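Local coordinates for uncharacterized protein (Actinomyces odontolyticus, PDB 4MJG) that is of unknown function but belongs to the DUF4853 family, is probably a lipoprotein, and folds around a single large antiparallel beta-sheet, at residues Glu19-Arg24 and Tyr63-Tyr68; Pro27-Val32 and Gly117-Lys122; Leu49-Val54 and Ala129-Ser134; Thr139-Pro142 and Gly147-Val150; Pro152-Ala157 and Met161-Ser166. All blocks are in the same frame, centred on the assembly; numbering follows the deposited sequence.

Contact 1: Glu19-Arg24 and Tyr63-Tyr68; sequences EEYISR and YRVVGY. With SO4 (sulfate ion), chain C.
The Tyr21 ring meets Val65 obliquely, the CG1 methyl lying 3.5 Å from ring atom CD1, with CE1 only slightly farther off. Val65 CG1 is set toward the ring by chi1 of 59°, which places it between the backbone N and the carbonyl carbon. The other methyl, CG2, meets Ile22 CG1 at 4.3 Å, so both branches of the valine are used by helix 18-24, which packs on one face of the antiparallel sheet. The second flat group, the Arg64 guanidinium, lies on the reverse face of the strand and turns its edge to a sulfate, whose sulfur sits in the guanidinium plane. NH2 donates to sulfate O4 at 3.1 Å and 155°, and NH1 donates to O2 at 3.2 Å; a further NH1 bond to O4 is weak. A bend at chi3 (-53°) sets this edge toward the ion, which Arg15 NH1 and Cys136 N also bind, while Arg64 NH1 additionally serves Ser134 O. With a leucine in place of Arg64, the sulfate would probably be held less firmly and Ser134 O would lose this donor. The strand therefore separates two chemistries: a buried face where Tyr21 and Ile22 meet Val65 by apolar contact, with no hydrogen bond between the two segments, and a cationic face suited to an anion, though the sulfate itself probably comes from the crystallisation liquor.

Contact 2: Pro27-Val32 and Gly117-Lys122; sequences PEISSV and GLVEFK
Val119 rises from strand 118-123 toward the helix 26-31 region and divides its two methyls between Ile29 and Val32. From CB, which points at the helix, the CG2 branch goes to Ile29, meeting its CG2 methyl at 3.9 Å as the two side chains run past one another, pointing opposite ways. The CG1 branch, anti to the backbone N (chi1 178°), goes to Val32 and meets CG2 there at 3.8 Å, tip to tip. That same Val32 methyl has a second neighbour, Phe121 CZ at 3.9 Å, and the valine stands roughly perpendicular to the phenylalanine. Phe121 also turns its edge to the backbone: Val32 O lies in the ring plane, 3.8 Å from CE2. Within 27-32, Ser31 OG donates to Glu28 O at 2.6 Å, in the carbonyl plane. Trp91 extends the apolar cluster by touching both Val32 and Val119, and Leu111 of the neighbouring strand 107-113 lies against Val119 and Phe121. Since no hydrogen bond joins the segments, 27-32 and the sheet meet here through branched-chain and aromatic packing; the ring edge, with its slightly positive hydrogens, is a reasonable place for a carbonyl oxygen.

Contact 3: Leu49-Val54 and Ala129-Ser134; sequences LPYVQV and AVRSRS. With SO4 (sulfate ion), chain D.
A cationic patch that holds a sulfate in the crystal, on one face of the antiparallel sheet, brings Tyr51 and Gln53 of strand 44-55 near Arg131 and Arg133 of strand 127-133. The two strands run parallel to each other but are not neighbours, because strand 62-73 lies between them, and long side chains have to reach across it. Gln53 does this with CG between the backbone N and the carbonyl carbon (chi1 62°) and an extended chain beyond, ending with NE2 4.3 Å from Arg133 NH2. Tyr51 OH comes to 4.4 Å from Arg131 NH2, near the guanidinium plane and at its edge. Neither pair is a hydrogen bond. The sulfate supplies the closer approach: Arg133 NE donates to its O3 at 3.0 Å and 137°, while Gln53 NE2 stands 3.5 Å and Arg131 NH2 3.6 Å from that same oxygen. Both arginine chains are extended from CG to NE, which carries their guanidinium groups well off the sheet. Swapping Arg133 for a methionine would remove the NE donor, and the sulfate is likely to be held more loosely, leaving, of the two segments, Arg131 as the positive charge beside it. With two cationic groups and an amide around one oxygen, the patch is favourable for an anion, and the ion, probably from the crystallisation liquor, would offset the gathered positive charge; whether a natural ligand binds here is unknown.

Contact 4: Thr139-Pro142 and Gly147-Val150; sequences TNKP and GQFV
Gln148 makes the close part of this contact, its NE2 donating to Pro142 O at 2.8 Å with an N-H...O angle of 144°. CG lies between the Gln148 backbone N and carbonyl carbon (chi1 73°), and the extended chain carries the amide there. Pro142 O also receives Tyr63 OH, and Gln148 NE2 is bonded to Asp145 O as well. The acceptor lies close to the glutamine amide plane, while the donor is tilted 20° from the carbonyl plane. Gln148 OE1 thus falls beside carbon atoms, 3.5 Å from Lys141 CB and 3.6 Å from Pro142 CD. Gln148 CG stands 3.5 Å above one face of the Phe149 ring, over its centre, so the glutamine chain lies between ring and proline. Elsewhere the fit is slacker. Lys141 CG is 4.2 Å from Phe149 CE1, Thr139 OG1 still farther, and the rest of the lysine chain leads away on the exposed side. Thr139 OG1 instead accepts from Lys141 N at 3.1 Å, closing an ST turn. Both segments belong to the long connection between strand 127-133 and helix 154-157, beside the start of strand 62-73, whose Tyr63 ring meets Phe149 edge-to-face. Helix 18-24 also borders the contact: Glu19 OE1 is hydrogen-bonded to Thr139 OG1, and Ile18 touches both Thr139 and Phe149.

Contact 5: Pro152-Ala157 and Met161-Ser166; sequences PSVEEA and MHVTIS
A one-turn helix, 154-157, packs against strand 161-166 at the margin of the antiparallel sheet, with Val154 and Glu155 facing Val163. The two elements are joined by a short link, and the nearest CA atoms, those of Glu155 and His162, are 6.4 Å apart. Val163 points at the helix and offers its CG2 methyl, which sits beside the backbone N and anti to the carbonyl carbon. Val154 comes to this methyl obliquely through CG1; the modelled separation is too short to be trusted, and the details of this pair are doubtful. Glu155 runs roughly perpendicular to Val163, and a bend at chi2 (-57°) lays its carboxylate beside the valine, CD being 4.1 Å from CG2. Ser153 occupies the N-cap position: its OG accepts a weak bond from Glu156 N at 3.4 Å, and Ser153 O accepts from Ala157 N at 3.0 Å. Leu179 of strand 176-181 adds to the apolar side, touching Val154, Val163 and the selenomethionine at Met161. No hydrogen bond joins the two segments; the contact is valine packing with the Glu155 carboxylate laid beside it at the exposed rim, where solvent is probably the better partner for its charge.

Overall arrangement
Contacts 1 and 2 are the buried pair: successive helices 18-24 and 26-31 lie against the same sheet through aliphatic and aromatic side chains, and Tyr21 touches Ile29 between them. Contact 3 lies on the surface and spans the strands flanking 62-73, the strand used by contact 1; its chemistry is polar and cationic, and each of these two contacts holds a sulfate. Contact 4 is also superficial, its centre about 20 Å from that of the chain, but depends on an amide-to-carbonyl hydrogen bond between loops. Contact 5, partly buried, returns to apolar packing at the sheet margin. Tyr63 and Tyr68 tie strand 62-73 to contacts 4 and 5, respectively.

Contact 1: Glu19-Arg24 and Tyr63-Tyr68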
# COMPACT_ATOMS: atom_id res chain seq x y z
N GLU A 19 -12.02 -9.51 -6.15
CA GLU A 19 -13.12 -8.74 -5.57
C GLU A 19 -13.18 -8.91 -4.05
O GLU A 19 -13.46 -7.94 -3.33
CB GLU A 19 -14.45 -9.16 -6.20
CG GLU A 19 -14.56 -8.83 -7.68
CD GLU A 19 -15.11 -9.99 -8.50
OE1 GLU A 19 -14.44 -11.05 -8.56
OE2 GLU A 19 -16.21 -9.83 -9.08
N GLU A 20 -12.93 -10.12 -3.58
CA GLU A 20 -12.88 -10.40 -2.14
C GLU A 20 -11.71 -9.68 -1.50
O GLU A 20 -11.82 -9.19 -0.37
CB GLU A 20 -12.76 -11.92 -1.90
CG GLU A 20 -12.67 -12.35 -0.44
CD GLU A 20 -14.00 -12.30 0.30
OE1 GLU A 20 -15.00 -11.83 -0.28
OE2 GLU A 20 -14.03 -12.73 1.47
N TYR A 21 -10.60 -9.61 -2.23
CA TYR A 21 -9.39 -8.97 -1.73
C TYR A 21 -9.58 -7.46 -1.62
O TYR A 21 -9.23 -6.85 -0.61
CB TYR A 21 -8.23 -9.27 -2.67
CG TYR A 21 -6.87 -8.98 -2.09
CD1 TYR A 21 -6.27 -7.73 -2.23
CD2 TYR A 21 -6.15 -9.97 -1.42
CE1 TYR A 21 -5.01 -7.47 -1.72
CE2 TYR A 21 -4.89 -9.73 -0.91
CZ TYR A 21 -4.32 -8.48 -1.05
OH TYR A 21 -3.06 -8.25 -0.54
N ILE A 22 -10.15 -6.88 -2.67
CA ILE A 22 -10.48 -5.45 -2.68
C ILE A 22 -11.42 -5.11 -1.52
O ILE A 22 -11.22 -4.12 -0.80
CB ILE A 22 -11.11 -5.04 -4.02
CG1 ILE A 22 -10.03 -5.01 -5.11
CG2 ILE A 22 -11.78 -3.68 -3.91
CD1 ILE A 22 -10.56 -4.90 -6.52
N SER A 23 -12.43 -5.96 -1.34
CA SER A 23 -13.44 -5.75 -0.30
C SER A 23 -12.90 -5.89 1.13
O SER A 23 -13.23 -5.07 1.99
CB SER A 23 -14.59 -6.73 -0.52
OG SER A 23 -15.50 -6.69 0.56
N ARG A 24 -12.06 -6.89 1.37
CA ARG A 24 -11.72 -7.30 2.75
C ARG A 24 -10.25 -7.17 3.17
O ARG A 24 -9.97 -6.93 4.35
CB ARG A 24 -12.22 -8.72 2.98
CG ARG A 24 -13.69 -8.70 3.38
CD ARG A 24 -14.48 -9.97 3.10
NE ARG A 24 -14.12 -11.11 3.96
CZ ARG A 24 -14.44 -11.24 5.25
NH1 ARG A 24 -15.13 -10.30 5.91
NH2 ARG A 24 -14.06 -12.33 5.91
N TYR A 63 -5.90 -10.91 -11.86
CA TYR A 63 -5.83 -9.49 -11.61
C TYR A 63 -5.05 -9.19 -10.34
O TYR A 63 -5.06 -9.96 -9.38
CB TYR A 63 -7.24 -8.91 -11.48
CG TYR A 63 -7.99 -8.81 -12.79
CD1 TYR A 63 -7.62 -7.88 -13.75
CD2 TYR A 63 -9.07 -9.63 -13.05
CE1 TYR A 63 -8.31 -7.77 -14.94
CE2 TYR A 63 -9.77 -9.53 -14.24
CZ TYR A 63 -9.39 -8.60 -15.18
OH TYR A 63 -10.08 -8.49 -16.37
N ARG A 64 -4.39 -8.04 -10.36
CA ARG A 64 -3.55 -7.57 -9.27
C ARG A 64 -4.09 -6.22 -8.84
O ARG A 64 -4.58 -5.46 -9.66
CB ARG A 64 -2.13 -7.41 -9.80
CG ARG A 64 -1.09 -7.10 -8.75
CD ARG A 64 0.24 -6.72 -9.38
NE ARG A 64 0.71 -7.72 -10.35
CZ ARG A 64 1.21 -8.91 -10.03
NH1 ARG A 64 1.30 -9.31 -8.77
NH2 ARG A 64 1.61 -9.73 -11.00
N VAL A 65 -3.98 -5.91 -7.55
CA VAL A 65 -4.43 -4.60 -7.06
C VAL A 65 -3.29 -3.81 -6.41
O VAL A 65 -2.70 -4.22 -5.41
CB VAL A 65 -5.67 -4.71 -6.14
CG1 VAL A 65 -5.40 -5.59 -4.92
CG2 VAL A 65 -6.14 -3.33 -5.71
N VAL A 66 -2.98 -2.67 -7.04
CA VAL A 66 -2.09 -1.67 -6.46
C VAL A 66 -2.97 -0.75 -5.63
O VAL A 66 -3.95 -0.20 -6.13
CB VAL A 66 -1.39 -0.85 -7.56
CG1 VAL A 66 -0.58 0.29 -6.95
CG2 VAL A 66 -0.50 -1.74 -8.43
N GLY A 67 -2.62 -0.58 -4.36
CA GLY A 67 -3.44 0.22 -3.44
C GLY A 67 -3.14 1.70 -3.50
O GLY A 67 -2.43 2.17 -4.39
N TYR A 68 -3.69 2.44 -2.55
CA TYR A 68 -3.39 3.86 -2.41
C TYR A 68 -1.91 4.02 -2.14
O TYR A 68 -1.28 3.15 -1.54
CB TYR A 68 -4.16 4.48 -1.25
CG TYR A 68 -5.60 4.82 -1.58
CD1 TYR A 68 -5.94 6.06 -2.10
CD2 TYR A 68 -6.60 3.90 -1.36
CE1 TYR A 68 -7.25 6.38 -2.40
CE2 TYR A 68 -7.91 4.20 -1.65
CZ TYR A 68 -8.23 5.44 -2.18
OH TYR A 68 -9.53 5.73 -2.47
S SO4 C . 2.57 -12.77 -8.27
O1 SO4 C . 1.39 -13.28 -7.54
O2 SO4 C . 3.14 -11.58 -7.59
O3 SO4 C . 3.60 -13.83 -8.31
O4 SO4 C . 2.16 -12.42 -9.65

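Contact 2: Pro27-Val32 and Gly117-Lys122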
# COMPACT_ATOMS: atom_id res chain seq x y z
N PRO A 27 -8.47 -2.74 2.83
CA PRO A 27 -8.55 -1.81 3.96
C PRO A 27 -7.61 -2.16 5.14
O PRO A 27 -7.09 -1.26 5.80
CB PRO A 27 -10.01 -1.91 4.39
CG PRO A 27 -10.74 -2.45 3.21
CD PRO A 27 -9.77 -3.39 2.57
N GLU A 28 -7.40 -3.46 5.37
CA GLU A 28 -6.42 -3.91 6.37
C GLU A 28 -5.00 -3.49 5.98
O GLU A 28 -4.27 -2.91 6.79
CB GLU A 28 -6.46 -5.43 6.51
CG GLU A 28 -7.75 -5.97 7.11
CD GLU A 28 -7.90 -5.65 8.58
OE1 GLU A 28 -6.88 -5.34 9.24
OE2 GLU A 28 -9.04 -5.70 9.08
N ILE A 29 -4.63 -3.79 4.74
CA ILE A 29 -3.34 -3.42 4.17
C ILE A 29 -3.07 -1.92 4.30
O ILE A 29 -1.98 -1.51 4.71
CB ILE A 29 -3.27 -3.83 2.68
CG1 ILE A 29 -2.84 -5.30 2.60
CG2 ILE A 29 -2.31 -2.94 1.89
CD1 ILE A 29 -2.83 -5.86 1.19
N SER A 30 -4.06 -1.11 3.94
CA SER A 30 -3.93 0.35 3.98
C SER A 30 -3.67 0.87 5.41
O SER A 30 -3.03 1.92 5.58
CB SER A 30 -5.19 1.00 3.39
OG SER A 30 -5.50 0.45 2.11
N SER A 31 -4.14 0.15 6.42
CA SER A 31 -3.99 0.57 7.81
C SER A 31 -2.53 0.71 8.28
O SER A 31 -2.24 1.50 9.18
CB SER A 31 -4.72 -0.41 8.75
OG SER A 31 -3.92 -1.55 9.03
N VAL A 32 -1.61 -0.04 7.67
CA VAL A 32 -0.21 -0.06 8.13
C VAL A 32 0.56 1.24 7.87
O VAL A 32 1.64 1.44 8.42
CB VAL A 32 0.60 -1.23 7.52
CG1 VAL A 32 -0.10 -2.56 7.78
CG2 VAL A 32 0.85 -1.01 6.03
N GLY A 117 2.24 -11.36 -2.01
CA GLY A 117 1.94 -9.96 -2.20
C GLY A 117 2.79 -9.10 -1.29
O GLY A 117 3.58 -9.61 -0.50
N LEU A 118 2.59 -7.79 -1.38
CA LEU A 118 3.61 -6.84 -0.97
C LEU A 118 3.03 -5.54 -0.41
O LEU A 118 1.99 -5.06 -0.85
CB LEU A 118 4.47 -6.52 -2.20
CG LEU A 118 5.52 -5.43 -2.11
CD1 LEU A 118 6.69 -5.94 -1.30
CD2 LEU A 118 5.97 -4.99 -3.50
N VAL A 119 3.73 -4.98 0.57
CA VAL A 119 3.51 -3.61 1.01
C VAL A 119 4.87 -2.98 1.20
O VAL A 119 5.72 -3.54 1.88
CB VAL A 119 2.72 -3.53 2.33
CG1 VAL A 119 2.55 -2.08 2.77
CG2 VAL A 119 1.36 -4.21 2.16
N GLU A 120 5.10 -1.81 0.59
CA GLU A 120 6.42 -1.20 0.57
C GLU A 120 6.47 0.18 1.20
O GLU A 120 5.70 1.07 0.83
CB GLU A 120 6.95 -1.12 -0.87
CG GLU A 120 8.33 -0.50 -0.95
CD GLU A 120 9.07 -0.86 -2.22
OE1 GLU A 120 8.44 -0.82 -3.30
OE2 GLU A 120 10.28 -1.18 -2.14
N PHE A 121 7.38 0.35 2.14
CA PHE A 121 7.68 1.65 2.73
C PHE A 121 8.93 2.17 2.05
O PHE A 121 10.02 1.63 2.27
CB PHE A 121 7.93 1.50 4.23
CG PHE A 121 6.79 0.86 4.98
CD1 PHE A 121 6.66 -0.52 5.04
CD2 PHE A 121 5.85 1.65 5.64
CE1 PHE A 121 5.62 -1.10 5.73
CE2 PHE A 121 4.80 1.06 6.34
CZ PHE A 121 4.68 -0.32 6.38
N LYS A 122 8.79 3.19 1.20
CA LYS A 122 9.93 3.78 0.51
C LYS A 122 10.49 4.99 1.25
O LYS A 122 9.90 6.07 1.24
CB LYS A 122 9.58 4.16 -0.94
CG LYS A 122 10.20 3.23 -1.98
CD LYS A 122 10.09 3.79 -3.39
CE LYS A 122 11.08 3.10 -4.33
NZ LYS A 122 10.93 1.62 -4.35

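Contact 3: Leu49-Val54 and Ala129-Ser134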
# COMPACT_ATOMS: atom_id res chain seq x y z
N LEU A 49 -3.86 7.09 -6.41
CA LEU A 49 -5.10 6.36 -6.23
C LEU A 49 -4.89 4.90 -6.62
O LEU A 49 -4.03 4.61 -7.45
CB LEU A 49 -6.20 6.98 -7.08
CG LEU A 49 -6.58 8.41 -6.71
CD1 LEU A 49 -7.66 8.93 -7.64
CD2 LEU A 49 -7.04 8.48 -5.26
N PRO A 50 -5.69 3.99 -6.04
CA PRO A 50 -5.52 2.57 -6.33
C PRO A 50 -6.05 2.23 -7.72
O PRO A 50 -6.90 2.94 -8.26
CB PRO A 50 -6.38 1.90 -5.27
CG PRO A 50 -7.49 2.87 -5.06
CD PRO A 50 -6.86 4.23 -5.18
N TYR A 51 -5.55 1.14 -8.27
CA TYR A 51 -5.97 0.68 -9.57
C TYR A 51 -5.70 -0.81 -9.69
O TYR A 51 -4.92 -1.38 -8.92
CB TYR A 51 -5.25 1.46 -10.68
CG TYR A 51 -3.74 1.35 -10.65
CD1 TYR A 51 -2.99 2.21 -9.85
CD2 TYR A 51 -3.07 0.40 -11.41
CE1 TYR A 51 -1.61 2.12 -9.81
CE2 TYR A 51 -1.68 0.31 -11.38
CZ TYR A 51 -0.96 1.17 -10.58
OH TYR A 51 0.41 1.08 -10.55
N VAL A 52 -6.36 -1.44 -10.66
CA VAL A 52 -6.21 -2.86 -10.91
C VAL A 52 -5.46 -3.03 -12.23
O VAL A 52 -5.60 -2.20 -13.13
CB VAL A 52 -7.58 -3.55 -10.98
CG1 VAL A 52 -7.45 -5.02 -11.31
CG2 VAL A 52 -8.33 -3.36 -9.67
N GLN A 53 -4.67 -4.09 -12.34
CA GLN A 53 -4.03 -4.41 -13.61
C GLN A 53 -3.96 -5.92 -13.82
O GLN A 53 -4.00 -6.69 -12.87
CB GLN A 53 -2.64 -3.78 -13.72
CG GLN A 53 -1.64 -4.24 -12.68
CD GLN A 53 -0.27 -3.63 -12.89
OE1 GLN A 53 -0.14 -2.43 -13.13
NE2 GLN A 53 0.77 -4.45 -12.78
N VAL A 54 -3.86 -6.31 -15.09
CA VAL A 54 -3.80 -7.72 -15.48
C VAL A 54 -2.50 -8.32 -14.96
O VAL A 54 -1.51 -7.62 -14.78
CB VAL A 54 -3.88 -7.87 -17.01
CG1 VAL A 54 -3.84 -9.34 -17.43
CG2 VAL A 54 -5.14 -7.20 -17.54
N ALA A 129 7.04 7.02 1.46
CA ALA A 129 5.90 6.60 0.66
C ALA A 129 5.49 5.18 1.03
O ALA A 129 6.33 4.29 1.12
CB ALA A 129 6.25 6.69 -0.82
N VAL A 130 4.19 4.97 1.25
CA VAL A 130 3.65 3.65 1.56
C VAL A 130 2.78 3.19 0.41
O VAL A 130 1.76 3.83 0.10
CB VAL A 130 2.84 3.66 2.86
CG1 VAL A 130 2.42 2.25 3.25
CG2 VAL A 130 3.65 4.29 3.99
N ARG A 131 3.19 2.11 -0.25
CA ARG A 131 2.54 1.61 -1.45
C ARG A 131 2.24 0.11 -1.28
O ARG A 131 3.00 -0.61 -0.63
CB ARG A 131 3.42 1.89 -2.68
CG ARG A 131 2.97 1.23 -3.98
CD ARG A 131 3.66 1.85 -5.19
NE ARG A 131 3.37 1.13 -6.43
CZ ARG A 131 3.91 -0.04 -6.78
NH1 ARG A 131 4.78 -0.66 -5.99
NH2 ARG A 131 3.57 -0.60 -7.95
N SER A 132 1.12 -0.34 -1.80
CA SER A 132 0.78 -1.77 -1.74
C SER A 132 0.62 -2.32 -3.14
O SER A 132 0.25 -1.60 -4.06
CB SER A 132 -0.50 -1.98 -0.92
OG SER A 132 -1.66 -1.73 -1.68
N ARG A 133 0.91 -3.61 -3.30
CA ARG A 133 0.79 -4.28 -4.58
C ARG A 133 0.52 -5.76 -4.30
O ARG A 133 1.43 -6.52 -3.99
CB ARG A 133 2.05 -4.08 -5.40
CG ARG A 133 2.05 -4.80 -6.75
CD ARG A 133 3.20 -4.35 -7.63
NE ARG A 133 3.18 -4.98 -8.95
CZ ARG A 133 3.73 -6.16 -9.24
NH1 ARG A 133 4.37 -6.87 -8.32
NH2 ARG A 133 3.65 -6.64 -10.48
N SER A 134 -0.74 -6.16 -4.40
CA SER A 134 -1.14 -7.53 -4.10
C SER A 134 -0.45 -8.54 -5.00
O SER A 134 0.13 -8.18 -6.03
CB SER A 134 -2.65 -7.70 -4.27
OG SER A 134 -2.98 -7.87 -5.64
S SO4 D . 4.30 -2.48 -11.45
O1 SO4 D . 5.34 -2.57 -10.41
O2 SO4 D . 4.51 -3.54 -12.47
O3 SO4 D . 2.97 -2.65 -10.82
O4 SO4 D . 4.37 -1.16 -12.10

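Contact 4: Thr139-Pro142 and Gly147-Val150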
# COMPACT_ATOMS: atom_id res chain seq x y z
N THR A 139 -10.14 -14.93 -10.60
CA THR A 139 -11.51 -14.43 -10.66
C THR A 139 -12.34 -15.21 -11.67
O THR A 139 -11.81 -15.77 -12.63
CB THR A 139 -11.55 -12.93 -11.04
OG1 THR A 139 -12.90 -12.46 -10.94
CG2 THR A 139 -11.02 -12.70 -12.45
N ASN A 140 -13.65 -15.23 -11.45
CA ASN A 140 -14.59 -15.80 -12.41
C ASN A 140 -15.06 -14.76 -13.44
O ASN A 140 -15.87 -15.07 -14.31
CB ASN A 140 -15.80 -16.41 -11.69
CG ASN A 140 -16.62 -15.38 -10.92
OD1 ASN A 140 -16.24 -14.20 -10.82
ND2 ASN A 140 -17.74 -15.82 -10.37
N LYS A 141 -14.54 -13.54 -13.34
CA LYS A 141 -14.93 -12.44 -14.22
C LYS A 141 -14.02 -12.39 -15.44
O LYS A 141 -12.96 -13.02 -15.44
CB LYS A 141 -14.87 -11.11 -13.47
CG LYS A 141 -15.68 -11.06 -12.18
CD LYS A 141 -17.17 -11.26 -12.43
CE LYS A 141 -17.96 -11.09 -11.14
NZ LYS A 141 -19.37 -11.56 -11.28
N PRO A 142 -14.43 -11.65 -16.49
CA PRO A 142 -13.60 -11.54 -17.69
C PRO A 142 -12.20 -11.01 -17.42
O PRO A 142 -12.03 -10.12 -16.59
CB PRO A 142 -14.38 -10.55 -18.56
CG PRO A 142 -15.79 -10.73 -18.15
CD PRO A 142 -15.74 -11.01 -16.68
N GLY A 147 -10.51 -2.38 -15.39
CA GLY A 147 -11.36 -1.28 -14.95
C GLY A 147 -12.76 -1.68 -14.53
O GLY A 147 -13.53 -0.83 -14.06
N GLN A 148 -13.12 -2.95 -14.71
CA GLN A 148 -14.45 -3.43 -14.34
C GLN A 148 -14.70 -3.41 -12.82
O GLN A 148 -15.84 -3.33 -12.39
CB GLN A 148 -14.71 -4.85 -14.89
CG GLN A 148 -13.95 -5.97 -14.18
CD GLN A 148 -14.10 -7.32 -14.87
OE1 GLN A 148 -15.16 -7.94 -14.82
NE2 GLN A 148 -13.03 -7.78 -15.51
N PHE A 149 -13.63 -3.46 -12.03
CA PHE A 149 -13.75 -3.62 -10.58
C PHE A 149 -13.82 -2.31 -9.83
O PHE A 149 -12.95 -1.46 -9.98
CB PHE A 149 -12.55 -4.40 -10.04
CG PHE A 149 -12.34 -5.72 -10.71
CD1 PHE A 149 -13.18 -6.79 -10.44
CD2 PHE A 149 -11.30 -5.89 -11.61
CE1 PHE A 149 -12.99 -8.00 -11.06
CE2 PHE A 149 -11.10 -7.11 -12.23
CZ PHE A 149 -11.95 -8.17 -11.95
N VAL A 150 -14.87 -2.14 -9.03
CA VAL A 150 -14.99 -0.97 -8.16
C VAL A 150 -13.91 -1.03 -7.10
O VAL A 150 -13.57 -2.11 -6.62
CB VAL A 150 -16.37 -0.86 -7.47
CG1 VAL A 150 -17.48 -0.75 -8.50
CG2 VAL A 150 -16.62 -2.04 -6.53

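Contact 5: Pro152-Ala157 and Met161-Ser166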
# COMPACT_ATOMS: atom_id res chain seq x y z
N PRO A 152 -12.32 0.84 -3.34
CA PRO A 152 -12.88 1.50 -2.18
C PRO A 152 -12.53 2.97 -2.15
O PRO A 152 -11.43 3.36 -2.56
CB PRO A 152 -12.21 0.77 -1.01
CG PRO A 152 -10.90 0.33 -1.55
CD PRO A 152 -11.10 0.07 -3.01
N SER A 153 -13.47 3.79 -1.67
CA SER A 153 -13.20 5.19 -1.38
C SER A 153 -12.12 5.26 -0.32
O SER A 153 -11.91 4.31 0.44
CB SER A 153 -14.46 5.88 -0.88
OG SER A 153 -14.94 5.25 0.30
N VAL A 154 -11.45 6.40 -0.24
CA VAL A 154 -10.43 6.60 0.79
C VAL A 154 -11.04 6.55 2.20
O VAL A 154 -10.34 6.28 3.17
CB VAL A 154 -9.67 7.92 0.56
CG1 VAL A 154 -10.53 9.12 0.93
CG2 VAL A 154 -8.37 7.92 1.35
N GLU A 155 -12.35 6.81 2.30
CA GLU A 155 -13.08 6.63 3.55
C GLU A 155 -12.98 5.18 4.00
O GLU A 155 -12.63 4.89 5.15
CB GLU A 155 -14.57 7.00 3.39
CG GLU A 155 -14.87 8.33 2.73
CD GLU A 155 -14.23 9.52 3.43
OE1 GLU A 155 -14.16 9.52 4.68
OE2 GLU A 155 -13.81 10.46 2.73
N GLU A 156 -13.28 4.27 3.07
CA GLU A 156 -13.34 2.83 3.34
C GLU A 156 -11.95 2.21 3.51
O GLU A 156 -11.78 1.29 4.31
CB GLU A 156 -14.08 2.11 2.22
CG GLU A 156 -15.55 2.49 2.11
CD GLU A 156 -16.15 2.20 0.75
OE1 GLU A 156 -15.53 1.45 -0.04
OE2 GLU A 156 -17.24 2.73 0.46
N ALA A 157 -10.98 2.70 2.75
CA ALA A 157 -9.62 2.19 2.81
C ALA A 157 -8.91 2.51 4.13
O ALA A 157 -8.06 1.76 4.58
CB ALA A 157 -8.80 2.71 1.63
N MSE A 161 -9.82 7.19 9.77
CA MSE A 161 -9.33 8.48 9.30
C MSE A 161 -10.38 9.19 8.51
O MSE A 161 -11.34 8.57 8.04
CB MSE A 161 -8.14 8.20 8.39
CG MSE A 161 -7.15 7.22 9.03
SE MSE A 161 -5.51 8.20 9.48
CE MSE A 161 -4.48 7.74 7.88
N HIS A 162 -10.22 10.50 8.35
CA HIS A 162 -11.10 11.31 7.50
C HIS A 162 -10.30 12.26 6.60
O HIS A 162 -9.17 12.64 6.93
CB HIS A 162 -12.14 12.08 8.33
CG HIS A 162 -11.61 13.34 8.96
ND1 HIS A 162 -10.60 13.34 9.90
CD2 HIS A 162 -11.99 14.63 8.81
CE1 HIS A 162 -10.36 14.58 10.28
NE2 HIS A 162 -11.19 15.38 9.64
N VAL A 163 -10.90 12.61 5.47
CA VAL A 163 -10.24 13.40 4.44
C VAL A 163 -10.26 14.89 4.76
O VAL A 163 -11.32 15.46 5.01
CB VAL A 163 -10.91 13.22 3.06
CG1 VAL A 163 -10.20 14.07 2.01
CG2 VAL A 163 -10.89 11.76 2.65
N THR A 164 -9.09 15.50 4.74
CA THR A 164 -8.95 16.95 4.78
C THR A 164 -8.11 17.37 3.57
O THR A 164 -7.64 16.52 2.82
CB THR A 164 -8.27 17.42 6.09
OG1 THR A 164 -7.11 16.61 6.35
CG2 THR A 164 -9.23 17.28 7.25
N ILE A 165 -7.93 18.68 3.39
CA ILE A 165 -7.11 19.19 2.28
C ILE A 165 -6.13 20.24 2.78
O ILE A 165 -6.51 21.18 3.45
CB ILE A 165 -7.98 19.75 1.13
CG1 ILE A 165 -9.11 20.63 1.65
CG2 ILE A 165 -8.59 18.62 0.32
CD1 ILE A 165 -10.04 21.13 0.57
N SER A 166 -4.85 20.04 2.45
CA SER A 166 -3.78 20.94 2.88
C SER A 166 -3.16 21.59 1.65
O SER A 166 -3.24 21.06 0.55
CB SER A 166 -2.70 20.16 3.64
OG SER A 166 -3.24 19.50 4.78